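Local coordinates for PROTEIN (hypothetical protein EF0366) (Enterococcus faecalis, PDB 1VPY) that is of unknown function but belongs to the DUF72 family, folds as a TIM-type alpha/beta barrel and carries bound zinc ions, at residues Tyr36-His41 and Glu69-Val74; Glu62-Val67 and Ile109-Leu114. All coordinates share one frame; numbering follows the deposited sequence.

Interaction 1. Residues Tyr36-His41 and Glu69-Val74; sequences YEYASH and ENFRFV. With ZN (zinc ion), chain E.
Two aromatic side chains, Y38 and F71, carry the apolar part of this contact, with A39 beside them. The closest atoms are CE1 of Y38 and CE1 of F71, 3.8 Å apart, and each lies near the plane of the other ring, at its edge. The two rings therefore meet rim to rim, with neither lying over a face of the other, while the side chains as a whole cross at about a right angle. Y38 gets there because CG stands anti to the backbone N (chi1 175°), which carries the ring from the flank of helix 35-41 to F71. A39 turns its methyl to the same phenyl group, CB lying 4.0 Å from CD1 of F71. Within 69-74, F73 offers a ring face to F71: CE2 of F71 sits 3.7 Å above the plane of the F73 ring, over its centre.

The polar bonds run beside this packing, none of them from one segment to the other. R72 bends back to its own chain, NH1 donating to O of F71 at 3.1 Å from above the carbonyl plane. The hydroxyl of Y38 is hydrogen-bonded to O of L44 and N of L18, so the barrel strands hold the polar end of a buried ring.

Metal binding occupies another flank of the helix. One turn apart, E37 and H41 bind a zinc ion, through OE1 of E37 at 2.5 Å and NE2 of H41 at 2.5 Å. O of E37 also lies above one face of the H41 imidazole, displaced toward its rim.

Chemically the helix is thus divided: hydrocarbon contact joins it to F71, the residue just before strand 72-76, whereas the zinc ion ties its own i and i+4 side chains without bridging the segments.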
loop_
_atom_site.group_PDB
_atom_site.type_symbol
_atom_site.label_atom_id
_atom_site.label_comp_id
_atom_site.label_asym_id
_atom_site.label_seq_id
_atom_site.Cartn_x
_atom_site.Cartn_y
_atom_site.Cartn_z
ATOM N N TYR A 36 -13.485 -14.589 -1.761
ATOM C CA TYR A 36 -13.279 -16.028 -1.606
ATOM C C TYR A 36 -12.623 -16.637 -2.847
ATOM O O TYR A 36 -11.632 -17.357 -2.726
ATOM C CB TYR A 36 -14.601 -16.732 -1.283
ATOM C CG TYR A 36 -14.526 -18.248 -1.214
ATOM C CD1 TYR A 36 -14.099 -18.894 -0.055
ATOM C CD2 TYR A 36 -14.901 -19.035 -2.309
ATOM C CE1 TYR A 36 -14.035 -20.287 0.011
ATOM C CE2 TYR A 36 -14.844 -20.425 -2.251
ATOM C CZ TYR A 36 -14.410 -21.041 -1.089
ATOM O OH TYR A 36 -14.351 -22.410 -1.027
ATOM N N GLU A 37 -13.164 -16.330 -4.025
ATOM C CA GLU A 37 -12.621 -16.838 -5.288
ATOM C C GLU A 37 -11.306 -16.151 -5.667
ATOM O O GLU A 37 -10.438 -16.760 -6.285
ATOM C CB GLU A 37 -13.645 -16.706 -6.420
ATOM C CG GLU A 37 -13.614 -17.852 -7.448
ATOM C CD GLU A 37 -12.536 -17.693 -8.524
ATOM O OE1 GLU A 37 -12.178 -16.540 -8.865
ATOM O OE2 GLU A 37 -12.050 -18.729 -9.041
ATOM N N TYR A 38 -11.159 -14.884 -5.296
ATOM C CA TYR A 38 -9.911 -14.169 -5.526
ATOM C C TYR A 38 -8.751 -14.869 -4.808
ATOM O O TYR A 38 -7.648 -14.981 -5.349
ATOM C CB TYR A 38 -10.029 -12.713 -5.070
ATOM C CG TYR A 38 -8.738 -11.942 -5.162
ATOM C CD1 TYR A 38 -7.762 -12.073 -4.175
ATOM C CD2 TYR A 38 -8.484 -11.082 -6.235
ATOM C CE1 TYR A 38 -6.572 -11.383 -4.253
ATOM C CE2 TYR A 38 -7.293 -10.374 -6.318
ATOM C CZ TYR A 38 -6.338 -10.534 -5.318
ATOM O OH TYR A 38 -5.143 -9.854 -5.365
ATOM N N ALA A 39 -9.020 -15.344 -3.593
ATOM C CA ALA A 39 -8.027 -16.023 -2.764
ATOM C C ALA A 39 -7.706 -17.424 -3.273
ATOM O O ALA A 39 -6.916 -18.139 -2.658
ATOM C CB ALA A 39 -8.497 -16.078 -1.327
ATOM N N SER A 40 -8.318 -17.812 -4.390
ATOM C CA SER A 40 -7.974 -19.067 -5.063
ATOM C C SER A 40 -6.741 -18.905 -5.947
ATOM O O SER A 40 -5.966 -19.855 -6.097
ATOM C CB SER A 40 -9.136 -19.595 -5.913
ATOM O OG SER A 40 -10.258 -19.909 -5.116
ATOM N N HIS A 41 -6.567 -17.722 -6.541
ATOM C CA HIS A 41 -5.438 -17.488 -7.453
ATOM C C HIS A 41 -4.329 -16.630 -6.850
ATOM O O HIS A 41 -3.169 -16.797 -7.203
ATOM C CB HIS A 41 -5.859 -16.862 -8.801
ATOM C CG HIS A 41 -7.336 -16.836 -9.045
ATOM N ND1 HIS A 41 -8.058 -17.963 -9.379
ATOM C CD2 HIS A 41 -8.220 -15.808 -9.039
ATOM C CE1 HIS A 41 -9.327 -17.633 -9.546
ATOM N NE2 HIS A 41 -9.452 -16.330 -9.349
ATOM N N GLU A 69 -5.004 -19.893 5.041
ATOM C CA GLU A 69 -4.206 -19.658 6.250
ATOM C C GLU A 69 -3.096 -18.605 6.097
ATOM O O GLU A 69 -2.772 -17.916 7.056
ATOM C CB GLU A 69 -3.633 -20.982 6.790
ATOM C CG GLU A 69 -2.753 -21.753 5.801
ATOM C CD GLU A 69 -2.393 -23.162 6.282
ATOM O OE1 GLU A 69 -3.238 -23.823 6.937
ATOM O OE2 GLU A 69 -1.258 -23.612 5.991
ATOM N N ASN A 70 -2.515 -18.482 4.908
ATOM C CA ASN A 70 -1.442 -17.512 4.717
ATOM C C ASN A 70 -1.624 -16.610 3.494
ATOM O O ASN A 70 -0.693 -16.378 2.714
ATOM C CB ASN A 70 -0.060 -18.178 4.766
ATOM C CG ASN A 70 0.058 -19.339 3.817
ATOM O OD1 ASN A 70 -0.157 -19.188 2.610
ATOM N ND2 ASN A 70 0.400 -20.516 4.352
ATOM N N PHE A 71 -2.848 -16.112 3.355
ATOM C CA PHE A 71 -3.183 -15.042 2.443
ATOM C C PHE A 71 -2.918 -13.738 3.192
ATOM O O PHE A 71 -3.073 -13.677 4.410
ATOM C CB PHE A 71 -4.666 -15.168 2.087
ATOM C CG PHE A 71 -5.192 -14.063 1.219
ATOM C CD1 PHE A 71 -5.164 -14.179 -0.164
ATOM C CD2 PHE A 71 -5.740 -12.915 1.786
ATOM C CE1 PHE A 71 -5.654 -13.149 -0.976
ATOM C CE2 PHE A 71 -6.230 -11.880 0.983
ATOM C CZ PHE A 71 -6.187 -12.003 -0.399
ATOM N N ARG A 72 -2.504 -12.695 2.486
ATOM C CA ARG A 72 -2.243 -11.426 3.158
ATOM C C ARG A 72 -3.114 -10.292 2.652
ATOM O O ARG A 72 -3.508 -10.270 1.486
ATOM C CB ARG A 72 -0.761 -11.053 3.096
ATOM C CG ARG A 72 0.161 -12.078 3.765
ATOM C CD ARG A 72 0.004 -12.136 5.283
ATOM N NE ARG A 72 0.863 -13.175 5.847
ATOM C CZ ARG A 72 0.432 -14.342 6.318
ATOM N NH1 ARG A 72 -0.860 -14.638 6.326
ATOM N NH2 ARG A 72 1.301 -15.216 6.795
ATOM N N PHE A 73 -3.404 -9.357 3.556
ATOM C CA PHE A 73 -4.219 -8.192 3.257
ATOM C C PHE A 73 -3.390 -6.941 3.417
ATOM O O PHE A 73 -2.701 -6.774 4.423
ATOM C CB PHE A 73 -5.378 -8.078 4.248
ATOM C CG PHE A 73 -6.424 -9.141 4.112
ATOM C CD1 PHE A 73 -6.280 -10.365 4.759
ATOM C CD2 PHE A 73 -7.582 -8.902 3.380
ATOM C CE1 PHE A 73 -7.261 -11.341 4.657
ATOM C CE2 PHE A 73 -8.569 -9.864 3.276
ATOM C CZ PHE A 73 -8.408 -11.092 3.912
ATOM N N VAL A 74 -3.462 -6.058 2.430
ATOM C CA VAL A 74 -3.008 -4.694 2.609
ATOM C C VAL A 74 -4.275 -3.889 2.831
ATOM O O VAL A 74 -5.108 -3.750 1.930
ATOM C CB VAL A 74 -2.235 -4.150 1.398
ATOM C CG1 VAL A 74 -1.942 -2.659 1.582
ATOM C CG2 VAL A 74 -0.937 -4.930 1.195
HETATM ZN ZN ZN E . -11.194 -16.258 -11.156
#

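Interaction 2. Residues Glu62-Val67 and Ile109-Leu114; sequences EWVKAV and IESKKL
The ammonium group of K113 reaches two backbone carbonyls at the end of helix 57-65. NZ of K113 donates to O of V64 at 3.0 Å and to O of V67 at 3.1 Å. Neither bond lies flat with its acceptor: NZ is tilted 32° from the carbonyl plane of V64 and stands above that of V67. A weak third hydrogen bond goes to O of P68, which places the amine among three carbonyls as the chain leaves the helix. The negative end of the helix dipole would probably favour the charged amine here. K113 reaches this far because its chain is extended beyond CG, with chi2, chi3 and chi4 all near 180°.

Inside 109-114 a second bond shapes the turn. OG of S111 accepts from the backbone N of K113 at 3.2 Å, an ST turn, and is also hydrogen-bonded to O of L108 in the preceding helix. With chi1 at 75°, OG sits between the backbone N and carbonyl carbon of its own residue, close to the amide two positions on. K112, between them, takes a positive phi of 69° as the chain leaves the helix.

Packing surrounds these bonds. CG1 of V64 rests against CB of S111 at 3.7 Å, and its CG2 lies near the serine OG. Further along, CG2 of V67 touches CD of K113 at 3.7 Å, the two side chains running alongside each other, pointing opposite ways. V67 also packs on L35 and A39 of helix 35-41, and K113 on F73.

Here the ends of two helices and the turns that follow them are joined just before strands 72-76 and 114-120, neighbours in the eight-stranded parallel barrel of a TIM fold.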
loop_
_atom_site.group_PDB
_atom_site.type_symbol
_atom_site.label_atom_id
_atom_site.label_comp_id
_atom_site.label_asym_id
_atom_site.label_seq_id
_atom_site.Cartn_x
_atom_site.Cartn_y
_atom_site.Cartn_z
ATOM N N GLU A 62 -15.272 -11.909 8.860
ATOM C CA GLU A 62 -15.632 -12.806 7.755
ATOM C C GLU A 62 -14.603 -12.774 6.638
ATOM O O GLU A 62 -14.279 -13.826 6.073
ATOM C CB GLU A 62 -17.025 -12.504 7.202
ATOM C CG GLU A 62 -18.164 -13.104 8.032
ATOM C CD GLU A 62 -18.236 -14.631 7.971
ATOM O OE1 GLU A 62 -17.821 -15.219 6.945
ATOM O OE2 GLU A 62 -18.722 -15.241 8.949
ATOM N N TRP A 63 -14.091 -11.576 6.330
ATOM C CA TRP A 63 -13.022 -11.425 5.346
ATOM C C TRP A 63 -11.865 -12.330 5.722
ATOM O O TRP A 63 -11.331 -13.046 4.872
ATOM C CB TRP A 63 -12.513 -9.974 5.240
ATOM C CG TRP A 63 -13.521 -8.967 4.741
ATOM C CD1 TRP A 63 -14.670 -9.220 4.042
ATOM C CD2 TRP A 63 -13.450 -7.542 4.887
ATOM N NE1 TRP A 63 -15.329 -8.045 3.764
ATOM C CE2 TRP A 63 -14.601 -6.999 4.269
ATOM C CE3 TRP A 63 -12.530 -6.673 5.488
ATOM C CZ2 TRP A 63 -14.853 -5.621 4.228
ATOM C CZ3 TRP A 63 -12.785 -5.313 5.459
ATOM C CH2 TRP A 63 -13.941 -4.797 4.829
ATOM N N VAL A 64 -11.496 -12.292 7.002
ATOM C CA VAL A 64 -10.422 -13.118 7.541
ATOM C C VAL A 64 -10.708 -14.608 7.331
ATOM O O VAL A 64 -9.862 -15.327 6.798
ATOM C CB VAL A 64 -10.148 -12.788 9.029
ATOM C CG1 VAL A 64 -9.300 -13.863 9.692
ATOM C CG2 VAL A 64 -9.465 -11.435 9.141
ATOM N N LYS A 65 -11.904 -15.050 7.715
ATOM C CA LYS A 65 -12.302 -16.456 7.590
ATOM C C LYS A 65 -12.351 -16.966 6.136
ATOM O O LYS A 65 -12.183 -18.166 5.885
ATOM C CB LYS A 65 -13.654 -16.688 8.276
ATOM C CG LYS A 65 -13.649 -16.448 9.782
ATOM N N ALA A 66 -12.558 -16.049 5.190
ATOM C CA ALA A 66 -12.827 -16.398 3.788
ATOM C C ALA A 66 -11.584 -16.707 2.957
ATOM O O ALA A 66 -11.692 -17.187 1.822
ATOM C CB ALA A 66 -13.626 -15.294 3.122
ATOM N N VAL A 67 -10.414 -16.427 3.520
ATOM C CA VAL A 67 -9.142 -16.599 2.814
ATOM C C VAL A 67 -8.282 -17.729 3.433
ATOM O O VAL A 67 -8.474 -18.076 4.603
ATOM C CB VAL A 67 -8.366 -15.258 2.748
ATOM C CG1 VAL A 67 -9.195 -14.201 2.033
ATOM C CG2 VAL A 67 -7.984 -14.785 4.134
ATOM N N ILE A 109 -5.901 -7.991 12.716
ATOM C CA ILE A 109 -4.674 -7.793 13.485
ATOM C C ILE A 109 -4.305 -9.055 14.278
ATOM O O ILE A 109 -3.155 -9.500 14.259
ATOM C CB ILE A 109 -4.820 -6.568 14.424
ATOM C CG1 ILE A 109 -4.751 -5.271 13.613
ATOM C CG2 ILE A 109 -3.763 -6.578 15.535
ATOM C CD1 ILE A 109 -5.322 -4.063 14.342
ATOM N N GLU A 110 -5.295 -9.634 14.953
ATOM C CA GLU A 110 -5.109 -10.854 15.732
ATOM C C GLU A 110 -4.930 -12.100 14.860
ATOM O O GLU A 110 -4.527 -13.156 15.357
ATOM C CB GLU A 110 -6.292 -11.057 16.683
ATOM C CG GLU A 110 -6.464 -9.961 17.722
ATOM C CD GLU A 110 -7.863 -9.933 18.326
ATOM O OE1 GLU A 110 -8.759 -10.654 17.826
ATOM O OE2 GLU A 110 -8.071 -9.181 19.303
ATOM N N SER A 111 -5.220 -11.976 13.569
ATOM C CA SER A 111 -5.214 -13.128 12.666
ATOM C C SER A 111 -3.860 -13.436 12.045
ATOM O O SER A 111 -3.654 -14.544 11.546
ATOM C CB SER A 111 -6.239 -12.941 11.551
ATOM O OG SER A 111 -5.775 -12.000 10.603
ATOM N N LYS A 112 -2.954 -12.456 12.063
ATOM C CA LYS A 112 -1.639 -12.571 11.417
ATOM C C LYS A 112 -1.716 -12.588 9.877
ATOM O O LYS A 112 -0.734 -12.920 9.202
ATOM C CB LYS A 112 -0.854 -13.792 11.949
ATOM N N LYS A 113 -2.874 -12.216 9.329
ATOM C CA LYS A 113 -3.061 -12.129 7.876
ATOM C C LYS A 113 -2.885 -10.696 7.373
ATOM O O LYS A 113 -3.133 -10.395 6.204
ATOM C CB LYS A 113 -4.428 -12.673 7.466
ATOM C CG LYS A 113 -4.679 -14.097 7.929
ATOM C CD LYS A 113 -5.843 -14.733 7.206
ATOM C CE LYS A 113 -6.010 -16.184 7.625
ATOM N NZ LYS A 113 -7.279 -16.762 7.119
ATOM N N LEU A 114 -2.454 -9.807 8.258
ATOM C CA LEU A 114 -2.205 -8.426 7.867
ATOM C C LEU A 114 -0.814 -8.305 7.261
ATOM O O LEU A 114 0.183 -8.592 7.919
ATOM C CB LEU A 114 -2.348 -7.492 9.069
ATOM C CG LEU A 114 -1.920 -6.031 8.939
ATOM C CD1 LEU A 114 -2.829 -5.257 7.991
ATOM C CD2 LEU A 114 -1.897 -5.384 10.311
#

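In the fold
Interaction 1 is the more buried of the two, a mainly aromatic contact between helix 35-41 and the residue leading into strand 72-76; interaction 2 is partly buried and relies on a lysine bonded to main-chain carbonyls. Their centres lie 9 Å apart on the same side of the chain's centre, and their segments alternate along the sequence: helix 57-65 of one leads into strand 72-76 of the other. They meet directly, N of F73 lying 2.9 Å from O of K113, a probable hydrogen bond from strand 72-76 to the residue just before strand 114-120. Apolar contact alone joins the segments of interaction 1, whereas interaction 2 adds lysine-to-carbonyl bonds; zinc occurs in interaction 1 alone.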